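Local coordinates for protein AceL NrdHF-1-1 Intein (Metagenome, PDB 6ZGQ) that is a splice-inactive, linker-joined variant of a naturally split class 3 intein, whose active form would excise itself and ligate its flanking sequences, at residues G19-I23 and E24-L28; Y59-G63 and A64-Q68; I101-G105 and S106-I110. All blocks are in the same frame, centred on the assembly; numbering follows the deposited sequence. Where two conformers were deposited one is given.

In the fold
The three contacts are local turns of one all-beta chain. Contacts 1 and 3 both reach the large branched antiparallel sheet, with centres about 20 Å apart, whereas contact 2 is a hairpin of the separate three-stranded sheet. Contact 2 lies nearest the middle of the chain, with one exposed residue among ten; contact 3, with four, is the most open. The two touch where CD1 of Ile102 packs against the turn at Ala64 and Gly65. In contact 1 a short 3-10 turn carries Lys21 along Ile26 to a salt bridge with Asp30; contact 2 sets aromatic rings against a histidine-carboxylate pair on the other face; contact 3 combines an aliphatic inner face with a solvated loop.

Contact 1: residues G19-I23 and E24-L28; sequences GDKNI and ENITL
Lys21 and Asn22, at the end of strand 20-22, meet Asn25 and Ile26 in a local contact made as the chain leaves the strand through a short 3-10 turn. Two backbone bonds, each spanning three residues, define that turn: Asn25 N donates to Asn22 O (2.9 Å), and Ile26 N donates to Ile23 O (3.0 Å). The amides of Asn22 and Asn25 extend in the same direction with their planes 46° apart. A water joins them, accepting from Asn22 ND2 at 2.7 Å and donating to Asn25 OD1 at 3.0 Å, while Asn22 OD1 accepts a hydrogen bond from Lys13 NZ. Glu24 lies beside Asn22 too. Its chain bends at chi2 (-97°), which brings Glu24 OE2 within 3.6 Å of Asn22 CB, while OE1 takes the backbone N of Gly11. Lysine suits its place because its long chain does two jobs. With CG of Lys21 anti to the backbone nitrogen (chi1 -168°) and the chain extended beyond, the methylenes run past Ile26, Lys21 CD lying 3.9 Å from Ile26 CD1, and the ammonium goes on to a salt bridge with Asp30. With alanine in place of this lysine, Asp30 is likely to lose its charged mate and Ile26 CD1 its methylene cover. Ile23 points away from the turn, and Ile26, also buried, packs with it on Val14. A second water donates to Ile23 O and to Ile26 O. The turn thus keeps its polar ends paired, by Lys13, Gly11, Asp30 and water, while the buried Ile23 and Ile26 supply the apolar packing.

Contact 2: residues Y59-G63 and A64-Q68; sequences YHFEG and AGFDQ
A beta hairpin of strands 57-63 and 66-70 is closed here by a type I' turn from Gly63 to Phe66. Gly63 N donates to Phe66 O at 2.9 Å, and Phe66 N returns a bond to Gly63 O at 3.0 Å. Ala64 and Gly65 occupy the two corners with positive phi, a conformation glycine adopts with least strain and alanine tolerates. One hydrogen-bonded pair further on, Phe61 and Gln68 exchange two backbone bonds. Between these pairs, on the more exposed face, Glu62 stands opposite Asp67, with His60 close by. His60 has CG anti to its nitrogen (chi1 -179°), and this lays the ring across toward Asp67: His60 NE2 donates to Asp67 OD2 over 2.9 Å, nearly straight at 169°. OD2 lies close to the plane of the ring, while the carboxylate plane is turned 44° against it; the bond meets OD2 on its syn side, though tilted out of the carboxylate plane. Such two-residue type I' turns are a standard way to join antiparallel strands, and this one serves the three-stranded sheet of the compact beta fold shared by inteins, strand 119-125 flanking strand 57-63 on its other side. Glu62 and Asp67 run alongside each other with their oxygens OE2 and OD2 3.8 Å apart. A water donates to both, and Lys69 forms a salt bridge with Asp67 OD1, which probably eases the repulsion. On the buried face, Phe61 CB meets the edge of the Phe66 ring, 3.7 Å from CE2. Phe66 also stacks with Phe100, and the amide of Gln68 reaches Thr153, Ser151 and Val152.

Contact 3: residues I101-G105 and S106-I110; sequences IIVEG and SHMQI
The carboxylate of Glu104 and the amide of Gln109 sit next to each other on side chains that extend in a common direction, yet they do not stack: their planes are 49° apart, and what Glu104 OE2 touches is not the amide but the methylene CG of Gln109, at 3.4 Å. Nearer the backbone their methylenes meet, Glu104 CG lying 3.7 Å from Gln109 CB. Glu104 gets there by holding CG between its backbone nitrogen and carbonyl carbon (chi1 48°), which draws the extended side chain over the opposite strand. Long polar residues suit this partly open face, where their ends can meet solvent while their methylenes cover the backbone. Between the two residues, Glu104 N donates to Gln109 O at 2.8 Å; the return bond, from Gln109 N to Glu104 O, is weak at 3.3 Å. The other face is aliphatic. CG2 of Ile101 and CG2 of Ile110 meet at 3.7 Å, two branched side chains lying alongside, and Val103 CG1 presses on Met108 CA at 3.6 Å. Phe42 of strand 42-45 covers Val103 and Ile110, and Phe35 covers Ile101 and Ile110, so beta-branched residues here fill the space between sheet and rings. The loop from Gly105 to Met108 is bridged by water: one molecule donates to Glu104 O and accepts from His107 N at 2.7 Å, and another donates to Gly105 O. Gly105, Ser106 and His107 are probably the engineered Gly-Ser-His linker that joins the two pieces of the split intein. The pairs Glu104-Gln109 and Val103-Ile110 make this a beta hairpin of strands 98-104 and 109-114 with a four-residue loop, and the probable linker is consistent with a natural break in the intein fold at this exposed end.

Contact 1: residues G19-I23 and E24-L28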
ATOM      1  N   GLY A  19      11.688 -10.152   6.419  1.00  9.79           N
ATOM      2  CA  GLY A  19      11.804  -8.797   6.992  1.00  9.62           C
ATOM      3  C   GLY A  19      11.079  -7.755   6.163  1.00  9.69           C
ATOM      4  O   GLY A  19      10.082  -8.099   5.509  1.00 11.07           O
ATOM      5  N   ASP A  20      11.587  -6.511   6.184  1.00  9.39           N
ATOM      6  CA  ASP A  20      11.014  -5.373   5.437  1.00  9.72           C
ATOM      7  C   ASP A  20      11.981  -4.961   4.317  1.00  9.63           C
ATOM      8  O   ASP A  20      13.009  -4.343   4.599  1.00 10.08           O
ATOM      9  CB  ASP A  20      10.746  -4.176   6.361  1.00  9.25           C
ATOM     10  CG  ASP A  20       9.665  -4.450   7.386  1.00  9.61           C
ATOM     11  OD1 ASP A  20       8.732  -5.226   7.093  1.00  9.67           O
ATOM     12  OD2 ASP A  20       9.762  -3.877   8.487  1.00 10.51           O
ATOM     13  N   LYS A  21      11.620  -5.293   3.071  1.00  9.55           N
ATOM     14  CA  LYS A  21      12.498  -5.200   1.893  1.00  9.05           C
ATOM     15  C   LYS A  21      12.074  -4.032   1.010  1.00  9.10           C
ATOM     16  O   LYS A  21      10.885  -3.920   0.666  1.00  9.27           O
ATOM     17  CB  LYS A  21      12.428  -6.507   1.085  1.00  9.13           C
ATOM     18  CG  LYS A  21      13.488  -6.671  -0.002  1.00  9.39           C
ATOM     19  CD  LYS A  21      13.472  -8.077  -0.590  1.00 10.28           C
ATOM     20  CE  LYS A  21      14.792  -8.432  -1.245  1.00 12.04           C
ATOM     21  NZ  LYS A  21      14.819  -9.837  -1.726  1.00 14.34           N
ATOM     22  N   ASN A  22      13.049  -3.189   0.652  1.00  9.27           N
ATOM     23  CA  ASN A  22      12.873  -2.067  -0.288  1.00  9.46           C
ATOM     24  C   ASN A  22      12.165  -2.595  -1.537  1.00  9.16           C
ATOM     25  O   ASN A  22      12.602  -3.602  -2.104  1.00  9.09           O
ATOM     26  CB  ASN A  22      14.228  -1.437  -0.638  1.00 10.42           C
ATOM     27  CG  ASN A  22      14.952  -0.907   0.584  1.00 10.99           C
ATOM     28  OD1 ASN A  22      14.323  -0.467   1.538  1.00 12.37           O
ATOM     29  ND2 ASN A  22      16.278  -0.945   0.559  1.00 12.77           N
ATOM     30  N   ILE A  23      11.054  -1.958  -1.916  1.00  8.86           N
ATOM     31  CA  ILE A  23      10.192  -2.451  -3.002  1.00  8.76           C
ATOM     32  C   ILE A  23      11.006  -2.644  -4.290  1.00  8.86           C
ATOM     33  O   ILE A  23      10.775  -3.619  -5.003  1.00  9.49           O
ATOM     34  CB  ILE A  23       8.942  -1.559  -3.220  1.00  8.33           C
ATOM     35  CG1 ILE A  23       7.982  -2.206  -4.236  1.00  7.92           C
ATOM     36  CG2 ILE A  23       9.341  -0.142  -3.640  1.00  8.10           C
ATOM     37  CD1 ILE A  23       6.563  -1.688  -4.166  1.00  7.71           C
ATOM     38  N   GLU A  24      11.975  -1.754  -4.553  1.00  9.13           N
ATOM     39  CA  GLU A  24      12.805  -1.812  -5.778  1.00  9.62           C
ATOM     40  C   GLU A  24      13.689  -3.063  -5.824  1.00  9.61           C
ATOM     41  O   GLU A  24      14.270  -3.345  -6.881  1.00 10.09           O
ATOM     42  CB  GLU A  24      13.705  -0.580  -5.917  1.00  9.49           C
ATOM     43  CG  GLU A  24      14.720  -0.429  -4.791  1.00 10.42           C
ATOM     44  CD  GLU A  24      14.274   0.529  -3.702  1.00 10.52           C
ATOM     45  OE1 GLU A  24      13.053   0.730  -3.530  1.00 10.81           O
ATOM     46  OE2 GLU A  24      15.154   1.088  -3.024  1.00 12.02           O
ATOM     47  N   ASN A  25      13.812  -3.767  -4.689  1.00  9.53           N
ATOM     48  CA  ASN A  25      14.614  -5.000  -4.573  1.00  9.92           C
ATOM     49  C   ASN A  25      13.752  -6.270  -4.561  1.00  9.76           C
ATOM     50  O   ASN A  25      14.309  -7.363  -4.525  1.00 10.55           O
ATOM     51  CB  ASN A  25      15.493  -4.966  -3.313  1.00 10.02           C
ATOM     52  CG  ASN A  25      16.508  -3.849  -3.346  1.00 10.94           C
ATOM     53  OD1 ASN A  25      16.654  -3.102  -2.382  1.00 11.48           O
ATOM     54  ND2 ASN A  25      17.208  -3.720  -4.463  1.00 10.25           N
ATOM     55  N   ILE A  26      12.421  -6.131  -4.598  1.00  9.16           N
ATOM     56  CA  ILE A  26      11.502  -7.288  -4.626  1.00  9.12           C
ATOM     57  C   ILE A  26      11.633  -8.000  -5.985  1.00  9.46           C
ATOM     58  O   ILE A  26      11.641  -7.328  -7.027  1.00  9.91           O
ATOM     59  CB  ILE A  26      10.031  -6.860  -4.378  1.00  8.55           C
ATOM     60  CG1 ILE A  26       9.832  -6.363  -2.932  1.00  7.65           C
ATOM     61  CG2 ILE A  26       9.061  -7.991  -4.713  1.00  8.33           C
ATOM     62  CD1 ILE A  26       9.846  -7.452  -1.882  1.00  7.12           C
ATOM     63  N   THR A  27      11.775  -9.334  -5.945  1.00  8.99           N
ATOM     64  CA  THR A  27      11.786 -10.211  -7.133  1.00  9.98           C
ATOM     65  C   THR A  27      10.571 -11.144  -7.054  1.00 10.42           C
ATOM     66  O   THR A  27       9.861 -11.137  -6.039  1.00  9.94           O
ATOM     67  CB  THR A  27      13.059 -11.085  -7.211  1.00 11.91           C
ATOM     68  OG1 THR A  27      12.918 -12.194  -6.320  1.00 12.30           O
ATOM     69  CG2 THR A  27      14.328 -10.304  -6.873  1.00 13.27           C
ATOM     70  N   LEU A  28      10.363 -11.941  -8.105  1.00 10.50           N
ATOM     71  CA  LEU A  28       9.268 -12.916  -8.173  1.00 10.22           C
ATOM     72  C   LEU A  28       9.513 -14.068  -7.175  1.00 11.19           C
ATOM     73  O   LEU A  28       8.574 -14.802  -6.846  1.00 12.92           O
ATOM     74  CB  LEU A  28       9.121 -13.447  -9.604  1.00  9.54           C
ATOM     75  CG  LEU A  28       9.022 -12.373 -10.693  1.00  9.20           C
ATOM     76  CD1 LEU A  28       8.978 -13.019 -12.069  1.00  9.09           C
ATOM     77  CD2 LEU A  28       7.809 -11.485 -10.469  1.00  9.16           C
TER
HETATM   78  O   HOH W   1      18.184  -0.678  -1.402  1.00 27.64           O
HETATM   79  O   HOH W   2      10.489  -4.786  -7.489  1.00 14.79           O

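Contact 2: residues Y59-G63 and A64-Q68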
ATOM      1  N   TYR A  59       0.770  11.087  -4.614  1.00  9.46           N
ATOM      2  CA  TYR A  59      -0.264  11.262  -3.571  1.00  8.81           C
ATOM      3  C   TYR A  59       0.289  10.692  -2.264  1.00  8.98           C
ATOM      4  O   TYR A  59       0.559   9.477  -2.193  1.00  9.02           O
ATOM      5  CB  TYR A  59      -1.565  10.538  -3.939  1.00  8.47           C
ATOM      6  CG  TYR A  59      -2.396  11.339  -4.895  1.00  9.12           C
ATOM      7  CD1 TYR A  59      -2.116  11.331  -6.255  1.00  9.08           C
ATOM      8  CD2 TYR A  59      -3.430  12.146  -4.438  1.00  9.49           C
ATOM      9  CE1 TYR A  59      -2.866  12.078  -7.143  1.00  9.54           C
ATOM     10  CE2 TYR A  59      -4.181  12.905  -5.319  1.00 10.01           C
ATOM     11  CZ  TYR A  59      -3.889  12.872  -6.669  1.00  9.80           C
ATOM     12  OH  TYR A  59      -4.638  13.620  -7.538  1.00 10.63           O
ATOM     13  N   HIS A  60       0.488  11.584  -1.285  1.00  8.80           N
ATOM     14  CA  HIS A  60       1.028  11.266   0.043  1.00  8.62           C
ATOM     15  C   HIS A  60      -0.122  11.299   1.048  1.00  9.26           C
ATOM     16  O   HIS A  60      -0.644  12.382   1.348  1.00  9.38           O
ATOM     17  CB  HIS A  60       2.147  12.249   0.438  1.00  8.21           C
ATOM     18  CG  HIS A  60       2.757  11.961   1.774  1.00  8.79           C
ATOM     19  ND1 HIS A  60       3.370  12.930   2.535  1.00  9.37           N
ATOM     20  CD2 HIS A  60       2.832  10.815   2.491  1.00  9.30           C
ATOM     21  CE1 HIS A  60       3.805  12.393   3.661  1.00 10.38           C
ATOM     22  NE2 HIS A  60       3.497  11.108   3.657  1.00 10.47           N
ATOM     23  N   PHE A  61      -0.533  10.101   1.488  1.00  9.15           N
ATOM     24  CA  PHE A  61      -1.525   9.889   2.556  1.00  9.43           C
ATOM     25  C   PHE A  61      -0.762   9.807   3.889  1.00  9.92           C
ATOM     26  O   PHE A  61       0.169   9.013   3.975  1.00 10.10           O
ATOM     27  CB  PHE A  61      -2.294   8.579   2.308  1.00  9.33           C
ATOM     28  CG  PHE A  61      -3.162   8.585   1.074  1.00  9.12           C
ATOM     29  CD1 PHE A  61      -2.616   8.367  -0.184  1.00  8.78           C
ATOM     30  CD2 PHE A  61      -4.528   8.784   1.175  1.00  8.66           C
ATOM     31  CE1 PHE A  61      -3.416   8.360  -1.313  1.00  8.76           C
ATOM     32  CE2 PHE A  61      -5.331   8.789   0.049  1.00  8.19           C
ATOM     33  CZ  PHE A  61      -4.774   8.576  -1.199  1.00  8.59           C
ATOM     34  N   GLU A  62      -1.127  10.625   4.887  1.00  9.98           N
ATOM     35  CA  GLU A  62      -0.414  10.684   6.180  1.00 11.08           C
ATOM     36  C   GLU A  62      -1.374  10.978   7.342  1.00 11.29           C
ATOM     37  O   GLU A  62      -2.067  11.999   7.333  1.00 10.03           O
ATOM     38  CB  GLU A  62       0.707  11.738   6.157  1.00 12.43           C
ATOM     39  CG  GLU A  62       1.580  11.718   7.415  1.00 14.68           C
ATOM     40  CD  GLU A  62       2.776  12.657   7.374  1.00 18.44           C
ATOM     41  OE1 GLU A  62       2.812  13.571   6.526  1.00 20.11           O
ATOM     42  OE2 GLU A  62       3.691  12.480   8.205  1.00 21.85           O
ATOM     43  N   GLY A  63      -1.391  10.087   8.335  1.00 12.00           N
ATOM     44  CA  GLY A  63      -2.108  10.324   9.594  1.00 12.54           C
ATOM     45  C   GLY A  63      -2.265   9.055  10.409  1.00 13.94           C
ATOM     46  O   GLY A  63      -2.488   7.994   9.824  1.00 13.96           O
ATOM     47  N   ALA A  64      -2.096   9.178  11.731  1.00 15.15           N
ATOM     48  CA  ALA A  64      -2.462   8.158  12.725  1.00 17.41           C
ATOM     49  C   ALA A  64      -1.822   6.783  12.479  1.00 17.41           C
ATOM     50  O   ALA A  64      -2.501   5.758  12.606  1.00 19.13           O
ATOM     51  CB  ALA A  64      -3.981   8.039  12.798  1.00 20.38           C
ATOM     52  N   GLY A  65      -0.525   6.778  12.149  1.00 16.64           N
ATOM     53  CA  GLY A  65       0.258   5.550  11.917  1.00 16.95           C
ATOM     54  C   GLY A  65       0.141   5.008  10.499  1.00 14.97           C
ATOM     55  O   GLY A  65       0.694   3.942  10.212  1.00 15.09           O
ATOM     56  N   PHE A  66      -0.578   5.736   9.633  1.00 13.60           N
ATOM     57  CA  PHE A  66      -0.733   5.426   8.198  1.00 11.91           C
ATOM     58  C   PHE A  66       0.112   6.425   7.380  1.00 11.60           C
ATOM     59  O   PHE A  66      -0.043   7.649   7.524  1.00 12.47           O
ATOM     60  CB  PHE A  66      -2.224   5.494   7.809  1.00 11.84           C
ATOM     61  CG  PHE A  66      -2.533   5.010   6.412  1.00 10.70           C
ATOM     62  CD1 PHE A  66      -2.618   3.657   6.132  1.00 10.91           C
ATOM     63  CD2 PHE A  66      -2.764   5.916   5.388  1.00 10.42           C
ATOM     64  CE1 PHE A  66      -2.908   3.218   4.852  1.00 10.95           C
ATOM     65  CE2 PHE A  66      -3.049   5.484   4.105  1.00 10.74           C
ATOM     66  CZ  PHE A  66      -3.115   4.131   3.834  1.00 10.58           C
ATOM     67  N   ASP A  67       1.029   5.903   6.562  1.00 10.81           N
ATOM     68  CA  ASP A  67       1.796   6.721   5.600  1.00 10.44           C
ATOM     69  C   ASP A  67       2.033   5.907   4.331  1.00  9.61           C
ATOM     70  O   ASP A  67       2.690   4.863   4.402  1.00  9.69           O
ATOM     71  CB  ASP A  67       3.141   7.176   6.187  1.00 11.78           C
ATOM     72  CG  ASP A  67       3.769   8.333   5.412  1.00 12.64           C
ATOM     73  OD1 ASP A  67       4.103   8.155   4.221  1.00 14.31           O
ATOM     74  OD2 ASP A  67       3.913   9.422   5.997  1.00 14.02           O
ATOM     75  N   GLN A  68       1.480   6.377   3.204  1.00  9.02           N
ATOM     76  CA  GLN A  68       1.710   5.798   1.870  1.00  8.79           C
ATOM     77  C   GLN A  68       2.001   6.937   0.875  1.00  8.71           C
ATOM     78  O   GLN A  68       1.357   7.994   0.942  1.00  8.48           O
ATOM     79  CB  GLN A  68       0.509   4.943   1.436  1.00  8.37           C
ATOM     80  CG  GLN A  68       0.298   3.741   2.350  1.00  9.10           C
ATOM     81  CD  GLN A  68      -0.703   2.732   1.835  1.00 10.26           C
ATOM     82  OE1 GLN A  68      -1.278   2.879   0.753  1.00 10.16           O
ATOM     83  NE2 GLN A  68      -0.916   1.685   2.622  1.00  9.80           N
TER
HETATM   84  O   HOH W   3       4.962   9.807   8.419  1.00 28.38           O

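Contact 3: residues I101-G105 and S106-I110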
ATOM      1  N   ILE A 101      -6.256   0.391   6.631  1.00  9.26           N
ATOM      2  CA  ILE A 101      -5.940  -0.863   7.334  1.00 10.37           C
ATOM      3  C   ILE A 101      -4.470  -0.844   7.779  1.00 10.74           C
ATOM      4  O   ILE A 101      -3.579  -0.918   6.925  1.00 10.33           O
ATOM      5  CB  ILE A 101      -6.229  -2.086   6.423  1.00 11.69           C
ATOM      6  CG1 ILE A 101      -7.661  -2.014   5.860  1.00 13.78           C
ATOM      7  CG2 ILE A 101      -6.014  -3.398   7.176  1.00 11.37           C
ATOM      8  CD1 ILE A 101      -7.955  -3.009   4.751  1.00 14.39           C
ATOM      9  N   ILE A 102      -4.250  -0.702   9.097  1.00 10.80           N
ATOM     10  CA  ILE A 102      -2.934  -0.780   9.763  1.00 11.17           C
ATOM     11  C   ILE A 102      -2.792  -2.196  10.350  1.00 11.54           C
ATOM     12  O   ILE A 102      -3.791  -2.761  10.838  1.00 11.68           O
ATOM     13  CB  ILE A 102      -2.792   0.294  10.882  1.00 10.94           C
ATOM     14  CG1 ILE A 102      -2.868   1.712  10.301  1.00 11.18           C
ATOM     15  CG2 ILE A 102      -1.490   0.131  11.662  1.00 10.62           C
ATOM     16  CD1 ILE A 102      -3.016   2.799  11.347  1.00 11.70           C
ATOM     17  N   VAL A 103      -1.575  -2.744  10.261  1.00 12.17           N
ATOM     18  CA  VAL A 103      -1.208  -4.073  10.772  1.00 11.80           C
ATOM     19  C   VAL A 103      -0.219  -3.851  11.928  1.00 13.42           C
ATOM     20  O   VAL A 103       0.923  -3.458  11.676  1.00 14.03           O
ATOM     21  CB  VAL A 103      -0.567  -4.937   9.656  1.00 10.78           C
ATOM     22  CG1 VAL A 103      -0.441  -6.398  10.079  1.00 10.49           C
ATOM     23  CG2 VAL A 103      -1.361  -4.824   8.357  1.00 10.49           C
ATOM     24  N   GLU A 104      -0.658  -4.077  13.172  1.00 16.15           N
ATOM     25  CA  GLU A 104       0.124  -3.703  14.367  1.00 16.51           C
ATOM     26  C   GLU A 104       0.766  -4.944  15.002  1.00 19.66           C
ATOM     27  O   GLU A 104       0.157  -6.031  14.993  1.00 17.80           O
ATOM     28  CB  GLU A 104      -0.725  -2.896  15.376  1.00 20.34           C
ATOM     29  CG  GLU A 104      -2.095  -3.481  15.685  1.00 23.63           C
ATOM     30  CD  GLU A 104      -2.899  -2.691  16.700  1.00 26.13           C
ATOM     31  OE1 GLU A 104      -2.418  -1.636  17.167  1.00 29.06           O
ATOM     32  OE2 GLU A 104      -4.028  -3.130  17.025  1.00 28.13           O
ATOM     33  N   GLY A 105       1.999  -4.759  15.497  1.00 22.43           N
ATOM     34  CA  GLY A 105       2.769  -5.776  16.234  1.00 25.81           C
ATOM     35  C   GLY A 105       3.298  -6.865  15.318  1.00 27.64           C
ATOM     36  O   GLY A 105       3.451  -6.617  14.115  1.00 28.52           O
ATOM     37  N   SER A 106       3.541  -8.053  15.895  1.00 30.88           N
ATOM     38  CA  SER A 106       4.112  -9.229  15.208  1.00 33.43           C
ATOM     39  C   SER A 106       3.060 -10.289  14.851  1.00 34.38           C
ATOM     40  O   SER A 106       3.380 -11.221  14.102  1.00 40.11           O
ATOM     41  CB  SER A 106       5.190  -9.872  16.086  1.00 34.02           C
ATOM     42  OG  SER A 106       6.074  -8.890  16.591  1.00 36.55           O
ATOM     43  N   HIS A 107       1.832 -10.131  15.370  1.00 32.02           N
ATOM     44  CA  HIS A 107       0.743 -11.121  15.254  1.00 31.85           C
ATOM     45  C   HIS A 107      -0.287 -10.755  14.160  1.00 26.05           C
ATOM     46  O   HIS A 107      -1.355 -11.386  14.106  1.00 25.60           O
ATOM     47  CB  HIS A 107       0.025 -11.303  16.608  1.00 35.88           C
ATOM     48  CG  HIS A 107       0.917 -11.132  17.800  1.00 41.51           C
ATOM     49  ND1 HIS A 107       2.235 -11.538  17.811  1.00 41.76           N
ATOM     50  CD2 HIS A 107       0.676 -10.599  19.021  1.00 44.16           C
ATOM     51  CE1 HIS A 107       2.769 -11.257  18.986  1.00 45.51           C
ATOM     52  NE2 HIS A 107       1.843 -10.688  19.739  1.00 47.61           N
ATOM     53  N   MET A 108       0.051  -9.757  13.331  0.51 24.95           N
ATOM     54  CA  MET A 108      -0.770  -9.275  12.199  0.51 23.58           C
ATOM     55  C   MET A 108      -2.153  -8.809  12.660  0.51 21.26           C
ATOM     56  O   MET A 108      -3.159  -9.168  12.043  0.51 21.33           O
ATOM     57  CB  MET A 108      -0.920 -10.352  11.115  0.51 25.68           C
ATOM     58  CG  MET A 108       0.388 -10.981  10.660  0.51 25.91           C
ATOM     59  SD  MET A 108       1.593  -9.764  10.108  0.51 25.25           S
ATOM     60  CE  MET A 108       3.102 -10.730  10.170  0.51 27.94           C
ATOM     61  N   GLN A 109      -2.184  -8.011  13.731  1.00 19.63           N
ATOM     62  CA  GLN A 109      -3.439  -7.463  14.299  1.00 17.83           C
ATOM     63  C   GLN A 109      -3.894  -6.279  13.437  1.00 14.88           C
ATOM     64  O   GLN A 109      -3.095  -5.360  13.199  1.00 20.76           O
ATOM     65  CB  GLN A 109      -3.226  -7.046  15.758  1.00 19.34           C
ATOM     66  CG  GLN A 109      -4.465  -6.492  16.452  1.00 19.61           C
ATOM     67  CD  GLN A 109      -5.336  -7.558  17.112  1.00 20.07           C
ATOM     68  OE1 GLN A 109      -4.910  -8.691  17.337  1.00 24.97           O
ATOM     69  NE2 GLN A 109      -6.564  -7.184  17.445  1.00 18.88           N
ATOM     70  N   ILE A 110      -5.143  -6.326  12.953  1.00 13.11           N
ATOM     71  CA  ILE A 110      -5.732  -5.281  12.094  1.00 12.47           C
ATOM     72  C   ILE A 110      -6.294  -4.148  12.957  1.00 11.85           C
ATOM     73  O   ILE A 110      -7.132  -4.409  13.836  1.00 12.31           O
ATOM     74  CB  ILE A 110      -6.873  -5.832  11.209  1.00 12.35           C
ATOM     75  CG1 ILE A 110      -6.379  -6.994  10.337  1.00 13.00           C
ATOM     76  CG2 ILE A 110      -7.462  -4.711  10.358  1.00 11.97           C
ATOM     77  CD1 ILE A 110      -7.435  -7.552   9.409  1.00 13.25           C
TER
HETATM   78  O   HOH W   4       0.629  -8.148  16.732  1.00 24.89           O
HETATM   79  O   HOH W   5       2.287  -7.685  12.029  1.00 18.99           O